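Local coordinates for protein putative aldolase (Bacteroides vulgatus ATCC 8482, PDB 3DXI) that is of unknown function but is probably an aldolase-like protein built on a TIM barrel, at residues I5-L10 with A217-M222. Sequence-based numbering, arbitrary orientation.
Sequences ILDCTL and ATITGM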
ATOM      1  N   ILE A   5      -6.971  -7.453 -17.906  1.00  8.44           N
ATOM      2  CA  ILE A   5      -7.237  -6.719 -16.676  1.00  8.35           C
ATOM      3  C   ILE A   5      -8.747  -6.652 -16.473  1.00  9.08           C
ATOM      4  O   ILE A   5      -9.486  -6.232 -17.365  1.00  6.66           O
ATOM      5  CB  ILE A   5      -6.646  -5.294 -16.755  1.00  8.57           C
ATOM      6  CG1 ILE A   5      -5.123  -5.390 -16.882  1.00  8.47           C
ATOM      7  CG2 ILE A   5      -7.025  -4.490 -15.519  1.00  9.98           C
ATOM      8  CD1 ILE A   5      -4.416  -4.059 -17.052  1.00  8.92           C
ATOM      9  N   LEU A   6      -9.197  -7.087 -15.299  1.00  8.20           N
ATOM     10  CA  LEU A   6     -10.618  -7.099 -14.975  1.00  8.16           C
ATOM     11  C   LEU A   6     -10.961  -6.181 -13.811  1.00  7.69           C
ATOM     12  O   LEU A   6     -10.349  -6.249 -12.743  1.00  9.15           O
ATOM     13  CB  LEU A   6     -11.071  -8.531 -14.650  1.00  7.14           C
ATOM     14  CG  LEU A   6     -12.549  -8.779 -14.318  1.00  6.62           C
ATOM     15  CD1 LEU A   6     -12.893 -10.240 -14.597  1.00  7.08           C
ATOM     16  CD2 LEU A   6     -12.826  -8.434 -12.859  1.00  5.86           C
ATOM     17  N   ASP A   7     -11.944  -5.316 -14.025  1.00  7.91           N
ATOM     18  CA  ASP A   7     -12.379  -4.404 -12.978  1.00  6.31           C
ATOM     19  C   ASP A   7     -13.729  -4.872 -12.451  1.00  7.34           C
ATOM     20  O   ASP A   7     -14.659  -5.133 -13.226  1.00  7.70           O
ATOM     21  CB  ASP A   7     -12.483  -2.980 -13.521  1.00  6.06           C
ATOM     22  CG  ASP A   7     -12.882  -1.983 -12.459  1.00  5.41           C
ATOM     23  OD1 ASP A   7     -14.085  -1.889 -12.147  1.00  8.54           O
ATOM     24  OD2 ASP A   7     -11.989  -1.302 -11.919  1.00  7.55           O
ATOM     25  N   CYS A   8     -13.822  -4.999 -11.130  1.00  8.51           N
ATOM     26  CA  CYS A   8     -15.055  -5.446 -10.494  1.00  9.36           C
ATOM     27  C   CYS A   8     -15.596  -4.445  -9.480  1.00  8.93           C
ATOM     28  O   CYS A   8     -16.189  -4.829  -8.475  1.00  9.73           O
ATOM     29  CB  CYS A   8     -14.842  -6.815  -9.826  1.00 10.10           C
ATOM     30  SG  CYS A   8     -13.410  -6.935  -8.711  1.00 10.93           S
ATOM     31  N   THR A   9     -15.414  -3.161  -9.767  1.00  8.81           N
ATOM     32  CA  THR A   9     -15.872  -2.092  -8.882  1.00  9.76           C
ATOM     33  C   THR A   9     -17.325  -2.226  -8.412  1.00  9.28           C
ATOM     34  O   THR A   9     -17.592  -2.268  -7.209  1.00  9.55           O
ATOM     35  CB  THR A   9     -15.705  -0.708  -9.562  1.00  8.74           C
ATOM     36  OG1 THR A   9     -14.347  -0.545  -9.997  1.00  7.66           O
ATOM     37  CG2 THR A   9     -16.053   0.406  -8.592  1.00  7.06           C
ATOM     38  N   LEU A  10     -18.264  -2.298  -9.351  1.00 10.50           N
ATOM     39  CA  LEU A  10     -19.685  -2.395  -8.999  1.00 10.63           C
ATOM     40  C   LEU A  10     -20.090  -3.654  -8.237  1.00 10.86           C
ATOM     41  O   LEU A  10     -20.917  -3.595  -7.323  1.00 10.42           O
ATOM     42  CB  LEU A  10     -20.554  -2.270 -10.257  1.00  9.68           C
ATOM     43  CG  LEU A  10     -20.396  -0.986 -11.078  1.00  9.60           C
ATOM     44  CD1 LEU A  10     -21.395  -0.990 -12.225  1.00  8.46           C
ATOM     45  CD2 LEU A  10     -20.615   0.235 -10.188  1.00 10.62           C
ATOM     46  N   ALA A 217      -9.023  -5.834 -10.009  1.00  8.23           N
ATOM     47  CA  ALA A 217      -8.825  -4.585  -9.278  1.00  8.20           C
ATOM     48  C   ALA A 217     -10.121  -3.787  -9.369  1.00  7.89           C
ATOM     49  O   ALA A 217     -11.030  -4.172 -10.097  1.00  8.77           O
ATOM     50  CB  ALA A 217      -7.666  -3.795  -9.873  1.00  8.81           C
ATOM     51  N   THR A 218     -10.213  -2.693  -8.615  1.00  8.57           N
ATOM     52  CA  THR A 218     -11.398  -1.843  -8.634  1.00  6.79           C
ATOM     53  C   THR A 218     -10.980  -0.380  -8.489  1.00  7.75           C
ATOM     54  O   THR A 218      -9.909  -0.090  -7.956  1.00  7.54           O
ATOM     55  CB  THR A 218     -12.378  -2.198  -7.481  1.00  6.86           C
ATOM     56  OG1 THR A 218     -11.745  -1.966  -6.216  1.00  5.16           O
ATOM     57  CG2 THR A 218     -12.803  -3.661  -7.570  1.00  4.37           C
ATOM     58  N   ILE A 219     -11.818   0.533  -8.974  1.00  8.53           N
ATOM     59  CA  ILE A 219     -11.537   1.966  -8.888  1.00  8.49           C
ATOM     60  C   ILE A 219     -11.517   2.397  -7.412  1.00  9.63           C
ATOM     61  O   ILE A 219     -12.488   2.204  -6.680  1.00  9.69           O
ATOM     62  CB  ILE A 219     -12.589   2.776  -9.682  1.00  8.62           C
ATOM     63  CG1 ILE A 219     -12.503   2.410 -11.172  1.00  8.81           C
ATOM     64  CG2 ILE A 219     -12.377   4.272  -9.475  1.00  8.95           C
ATOM     65  CD1 ILE A 219     -11.141   2.668 -11.810  1.00  8.77           C
ATOM     66  N   THR A 220     -10.386   2.977  -7.010  1.00  8.44           N
ATOM     67  CA  THR A 220     -10.092   3.427  -5.646  1.00  7.98           C
ATOM     68  C   THR A 220     -10.020   2.261  -4.667  1.00  7.04           C
ATOM     69  O   THR A 220     -10.036   2.464  -3.458  1.00  5.97           O
ATOM     70  CB  THR A 220     -11.103   4.486  -5.097  1.00  6.76           C
ATOM     71  OG1 THR A 220     -12.393   3.899  -4.933  1.00  8.41           O
ATOM     72  CG2 THR A 220     -11.206   5.684  -6.038  1.00  5.93           C
ATOM     73  N   GLY A 221      -9.922   1.042  -5.200  1.00  6.40           N
ATOM     74  CA  GLY A 221      -9.842  -0.144  -4.356  1.00  6.34           C
ATOM     75  C   GLY A 221     -11.148  -0.473  -3.652  1.00  6.43           C
ATOM     76  O   GLY A 221     -11.185  -1.307  -2.747  1.00  6.21           O
HETATM   77  N   MSE A 222     -12.223   0.183  -4.073  1.00  6.89           N
HETATM   78  CA  MSE A 222     -13.544  -0.023  -3.482  1.00  7.73           C
HETATM   79  C   MSE A 222     -13.851  -1.503  -3.288  1.00  7.91           C
HETATM   80  O   MSE A 222     -13.760  -2.307  -4.220  1.00  6.05           O
HETATM   81  CB  MSE A 222     -14.626   0.625  -4.354  1.00  8.34           C
HETATM   82  CG  MSE A 222     -16.026   0.592  -3.750  1.00 11.93           C
HETATM   83 SE   MSE A 222     -17.326   1.491  -4.886  1.00 22.73          SE
HETATM   84  CE  MSE A 222     -18.719   1.849  -3.584  1.00 12.04           C
TER
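Ala-217 pairs with Asp-7 in a parallel bridge made by two backbone bonds: Ala-217 N gives to Leu-6 O at 3.1 Å, and Cys-8 N gives to Ala-217 O with an N-H...O angle of 158°. Between them, Asp-7 CA lies 3.2 Å from Ala-217 O, a CA-H...O contact aimed at the same carbonyl. This pairing of strands 4-7 and 214-217, first with eighth, closes the TIM barrel.

Past the end of the strand pairing, the Thr-9 hydroxyl takes up the next backbone N-H. Ile-219 N donates to Thr-9 OG1 at 2.9 Å, nearly straight at 170°, while that hydroxyl gives its own proton to the syn lone pair of Asp-7 OD1. The same OD1 receives Thr-9 N from above the carboxylate plane, forming an Asx turn, and also bonds Tyr-29 of helix 23-34.

Van der Waals contacts flank these bonds. Thr-218 CG2, anti to its own carbonyl carbon (OG1 chi1 63°), rests on the Cys-8–Thr-9 peptide, 3.4 Å from Thr-9 N, and reaches Cys-8 SG at 3.5 Å. Thr-9 CG2 meets SE of Met-222, which is selenomethionine in the model, at 4.1 Å, the two side chains crossing at about a right angle.

Two Thr-9 donors and a hydrogen bond with Tyr-29 OH grip the buried Asp-7 OD1, fixing the carboxylate's orientation; Thr-9 OG1, accepting from Ile-219 N and donating to Asp-7 OD1, couples the strand end, the start of helix 9-13 and the loop after strand 214-217.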